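Local atomic coordinates of DyP2 (Amycolatopsis sp. ATCC 39116, PDB entry 4G2C), a protein that acts as a multifunctional, haem-containing dye peroxidase from a lignin-reactive bacterium and carries a bound manganese ion. Residues 298-301 / 302-305; 91-94 / 95-98. One frame throughout, in Å; residues are numbered along the deposited sequence.

Interaction 1 of 2, residues 298-301 / 302-305; sequences GEDR and ERAG
Asp300 and Arg303 meet side-on: Arg303 turns the NE and NH2 edge of its guanidinium to the carboxylate, each nitrogen giving one hydrogen to a different oxygen. Arg303 NE lies 2.9 Å from Asp300 OD1 in a nearly straight bond (174°). Arg303 NH2 lies 3.0 Å from Asp300 OD2. Both oxygens are met on their syn sides, and the two flat groups are nearly coplanar, 21° apart. With chi1 at -173° the carboxylate of Asp300 is carried away from the backbone N and out toward Arg303, while a bend at chi3 of Arg303 turns its guanidinium back to the aspartate. An arginine suits this buried place because it has nitrogens to spare: NH2 also donates to Pro456 O, and the side chain also touches Leu296 and Phe312.

Behind the pair, the backbone makes consecutive i to i+3 bonds, Glu302 N to Glu299 O at 2.8 Å, Arg303 N to Asp300 O at 3.0 Å and Ala304 N to Arg301 O at 3.2 Å. This 3-10 turn leads into helix 303-309. The methyl of Ala304, small enough for a close helix neighbour, rests on Leu290 and Ala291 of helix 280-293.

On another side of the turn, Glu299 OE1 comes within 2.7 Å of Glu302 OE2, the carboxylate planes standing steeply against each other. The side chain of Glu302 is also about 5 Å from the bound manganese, whose site includes Glu287 and Glu313. Such closeness would probably raise the proton affinity of one of the two carboxylates, and the nearby manganese would probably offset part of the electrostatic cost.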
loop_
_atom_site.group_PDB
_atom_site.type_symbol
_atom_site.label_atom_id
_atom_site.label_comp_id
_atom_site.label_asym_id
_atom_site.label_seq_id
_atom_site.Cartn_x
_atom_site.Cartn_y
_atom_site.Cartn_z
ATOM N N GLY A 298 -4.677 -18.867 27.162
ATOM C CA GLY A 298 -5.816 -19.320 26.386
ATOM C C GLY A 298 -5.883 -18.681 25.010
ATOM O O GLY A 298 -4.852 -18.350 24.415
ATOM N N GLU A 299 -7.097 -18.509 24.496
ATOM C CA GLU A 299 -7.277 -17.849 23.208
ATOM C C GLU A 299 -6.752 -16.408 23.277
ATOM O O GLU A 299 -6.195 -15.907 22.306
ATOM C CB GLU A 299 -8.744 -17.897 22.748
ATOM C CG GLU A 299 -9.133 -19.142 21.916
ATOM C CD GLU A 299 -8.625 -19.107 20.455
ATOM O OE1 GLU A 299 -9.261 -18.434 19.605
ATOM O OE2 GLU A 299 -7.602 -19.768 20.146
ATOM N N ASP A 300 -6.899 -15.767 24.436
ATOM C CA ASP A 300 -6.389 -14.415 24.651
ATOM C C ASP A 300 -4.923 -14.251 24.239
ATOM O O ASP A 300 -4.437 -13.131 24.122
ATOM C CB ASP A 300 -6.572 -13.984 26.114
ATOM C CG ASP A 300 -6.198 -12.517 26.351
ATOM O OD1 ASP A 300 -6.631 -11.635 25.573
ATOM O OD2 ASP A 300 -5.472 -12.235 27.326
ATOM N N ARG A 301 -4.214 -15.355 24.020
ATOM C CA ARG A 301 -2.829 -15.268 23.549
ATOM C C ARG A 301 -2.732 -14.628 22.159
ATOM O O ARG A 301 -1.694 -14.071 21.786
ATOM C CB ARG A 301 -2.160 -16.642 23.556
ATOM C CG ARG A 301 -1.568 -17.020 24.912
ATOM C CD ARG A 301 -1.142 -18.473 24.935
ATOM N NE ARG A 301 -2.287 -19.377 24.782
ATOM C CZ ARG A 301 -2.273 -20.503 24.068
ATOM N NH1 ARG A 301 -3.362 -21.259 23.991
ATOM N NH2 ARG A 301 -1.174 -20.874 23.422
ATOM N N GLU A 302 -3.823 -14.722 21.407
ATOM C CA GLU A 302 -3.953 -14.078 20.098
ATOM C C GLU A 302 -3.781 -12.556 20.176
ATOM O O GLU A 302 -3.426 -11.922 19.180
ATOM C CB GLU A 302 -5.329 -14.376 19.490
ATOM C CG GLU A 302 -5.554 -15.812 19.052
ATOM C CD GLU A 302 -7.015 -16.084 18.712
ATOM O OE1 GLU A 302 -7.853 -15.190 18.965
ATOM O OE2 GLU A 302 -7.323 -17.191 18.204
ATOM N N ARG A 303 -4.054 -11.976 21.347
ATOM C CA ARG A 303 -3.958 -10.527 21.513
ATOM C C ARG A 303 -2.515 -10.031 21.365
ATOM O O ARG A 303 -2.281 -8.856 21.075
ATOM C CB ARG A 303 -4.552 -10.088 22.838
ATOM C CG ARG A 303 -4.599 -8.590 23.028
ATOM C CD ARG A 303 -5.652 -8.210 24.065
ATOM N NE ARG A 303 -5.490 -8.973 25.294
ATOM C CZ ARG A 303 -4.775 -8.560 26.336
ATOM N NH1 ARG A 303 -4.165 -7.380 26.298
ATOM N NH2 ARG A 303 -4.671 -9.326 27.415
ATOM N N ALA A 304 -1.545 -10.929 21.538
ATOM C CA ALA A 304 -0.143 -10.542 21.373
ATOM C C ALA A 304 0.079 -10.090 19.943
ATOM O O ALA A 304 0.791 -9.117 19.695
ATOM C CB ALA A 304 0.784 -11.691 21.708
ATOM N N GLY A 305 -0.552 -10.801 19.011
ATOM C CA GLY A 305 -0.455 -10.510 17.595
ATOM C C GLY A 305 -1.146 -9.199 17.283
ATOM O O GLY A 305 -0.616 -8.368 16.544
#

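Interaction 2 of 2, residues 91-94 / 95-98; sequences MKSA and RTHL
Ser93 OG accepts a hydrogen bond from Thr96 N at 3.1 Å, almost straight at 171°, and so caps the first turn of helix 94-107. A chi1 of 59° folds the hydroxyl back over the start of the helix, within reach of Thr96 N. Serine suits an N-cap because its short side chain brings an acceptor back to amides that have no helical carbonyl before them. The regular i to i+4 pattern starts at the same residue: His97 N binds Ser93 O at 3.0 Å and Leu98 N binds Ala94 O at 2.9 Å. Thr96 OG1 is joined to a water at 2.7 Å, and that water takes a weak bond from Ser93 N. Replacing Ser93 with an alanine removes the hydroxyl, and Thr96 N would probably be left without its capping acceptor and the helix start less firmly fixed.

The turn belongs to the alpha+beta barrel domain of the dye-decolorizing peroxidases, where the loop after helix 77-88 passes into helix 94-107, which comes before strand 114-119. Arg95 reaches away from the cap to helix 45-53, making a salt bridge with Asp52 and a bond to Ala48 O. Ala94, the first helical residue, carries only a methyl, which fits against Leu51 and Leu54.

Lys92, extended beyond CG, crosses His97 at a slant: its CB lies 4.1 Å from Thr96 CG2, and its CE 4.1 Å from His97 CB. This aliphatic length carries NZ to His62 NE2, in a hydrogen bond, and to Glu100, in a salt bridge; the ring of His62 stacks with that of His97.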
loop_
_atom_site.group_PDB
_atom_site.type_symbol
_atom_site.label_atom_id
_atom_site.label_comp_id
_atom_site.label_asym_id
_atom_site.label_seq_id
_atom_site.Cartn_x
_atom_site.Cartn_y
_atom_site.Cartn_z
ATOM N N MET A 91 -5.302 0.625 -23.107
ATOM C CA MET A 91 -5.594 1.136 -21.769
ATOM C C MET A 91 -6.976 1.758 -21.644
ATOM O O MET A 91 -7.424 2.485 -22.524
ATOM C CB MET A 91 -4.509 2.129 -21.339
ATOM C CG MET A 91 -3.138 1.480 -21.231
ATOM S SD MET A 91 -1.779 2.628 -20.961
ATOM C CE MET A 91 -2.173 3.188 -19.297
ATOM N N LYS A 92 -7.650 1.465 -20.536
ATOM C CA LYS A 92 -8.913 2.115 -20.240
ATOM C C LYS A 92 -8.680 3.275 -19.254
ATOM O O LYS A 92 -7.651 3.328 -18.570
ATOM C CB LYS A 92 -9.904 1.092 -19.689
ATOM C CG LYS A 92 -9.485 0.493 -18.355
ATOM C CD LYS A 92 -10.399 -0.647 -17.926
ATOM C CE LYS A 92 -10.076 -1.100 -16.507
ATOM N NZ LYS A 92 -10.579 -2.476 -16.225
ATOM N N SER A 93 -9.628 4.207 -19.189
ATOM C CA SER A 93 -9.474 5.385 -18.333
ATOM C C SER A 93 -10.018 5.132 -16.939
ATOM O O SER A 93 -10.776 4.188 -16.712
ATOM C CB SER A 93 -10.244 6.561 -18.918
ATOM O OG SER A 93 -11.612 6.207 -19.034
ATOM N N ALA A 94 -9.650 6.002 -16.010
ATOM C CA ALA A 94 -10.259 5.974 -14.694
ATOM C C ALA A 94 -11.777 5.873 -14.817
ATOM O O ALA A 94 -12.408 5.020 -14.170
ATOM C CB ALA A 94 -9.873 7.210 -13.908
ATOM N N ARG A 95 -12.366 6.738 -15.641
ATOM C CA ARG A 95 -13.827 6.767 -15.747
ATOM C C ARG A 95 -14.421 5.447 -16.254
ATOM O O ARG A 95 -15.407 4.946 -15.697
ATOM C CB ARG A 95 -14.315 7.915 -16.630
ATOM C CG ARG A 95 -15.847 8.015 -16.628
ATOM C CD ARG A 95 -16.397 8.848 -17.783
ATOM N NE ARG A 95 -15.944 10.234 -17.730
ATOM C CZ ARG A 95 -16.483 11.167 -16.950
ATOM N NH1 ARG A 95 -17.498 10.856 -16.144
ATOM N NH2 ARG A 95 -16.000 12.407 -16.972
ATOM N N THR A 96 -13.835 4.883 -17.307
ATOM C CA THR A 96 -14.301 3.579 -17.775
ATOM C C THR A 96 -14.204 2.549 -16.642
ATOM O O THR A 96 -15.085 1.698 -16.478
ATOM C CB THR A 96 -13.500 3.076 -18.991
ATOM O OG1 THR A 96 -13.688 3.972 -20.094
ATOM C CG2 THR A 96 -13.967 1.685 -19.392
ATOM N N HIS A 97 -13.127 2.614 -15.868
ATOM C CA HIS A 97 -12.958 1.651 -14.785
ATOM C C HIS A 97 -14.090 1.803 -13.770
ATOM O O HIS A 97 -14.656 0.819 -13.300
ATOM C CB HIS A 97 -11.609 1.819 -14.084
ATOM C CG HIS A 97 -11.471 0.970 -12.856
ATOM N ND1 HIS A 97 -10.787 1.384 -11.735
ATOM C CD2 HIS A 97 -11.943 -0.266 -12.573
ATOM C CE1 HIS A 97 -10.846 0.440 -10.811
ATOM N NE2 HIS A 97 -11.544 -0.571 -11.294
ATOM N N LEU A 98 -14.416 3.048 -13.448
ATOM C CA LEU A 98 -15.434 3.346 -12.444
ATOM C C LEU A 98 -16.799 2.822 -12.883
ATOM O O LEU A 98 -17.542 2.217 -12.095
ATOM C CB LEU A 98 -15.474 4.854 -12.172
ATOM C CG LEU A 98 -14.238 5.352 -11.408
ATOM C CD1 LEU A 98 -14.222 6.870 -11.261
ATOM C CD2 LEU A 98 -14.163 4.673 -10.043
HETATM O O HOH W 1 -11.693 3.988 -21.841
#

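From the N terminus the chain first reaches interaction 2, where the loop after helix 77-88 passes into helix 94-107, and only much later interaction 1, where the loop after helix 280-293 passes into helix 303-309. Each closes within eight consecutive residues, so they stand in series, neither nested nor crossed. Their centres are about 44 Å apart, on opposite sides of the centre of the chain, and they do not touch. Residues 91-98, in the alpha+beta barrel domain, tie the start of helix 94-107 to helix 45-53 and to helix 487-491 near the C terminus; residues 298-305 set helix 303-309 against helix 280-293, close to the manganese.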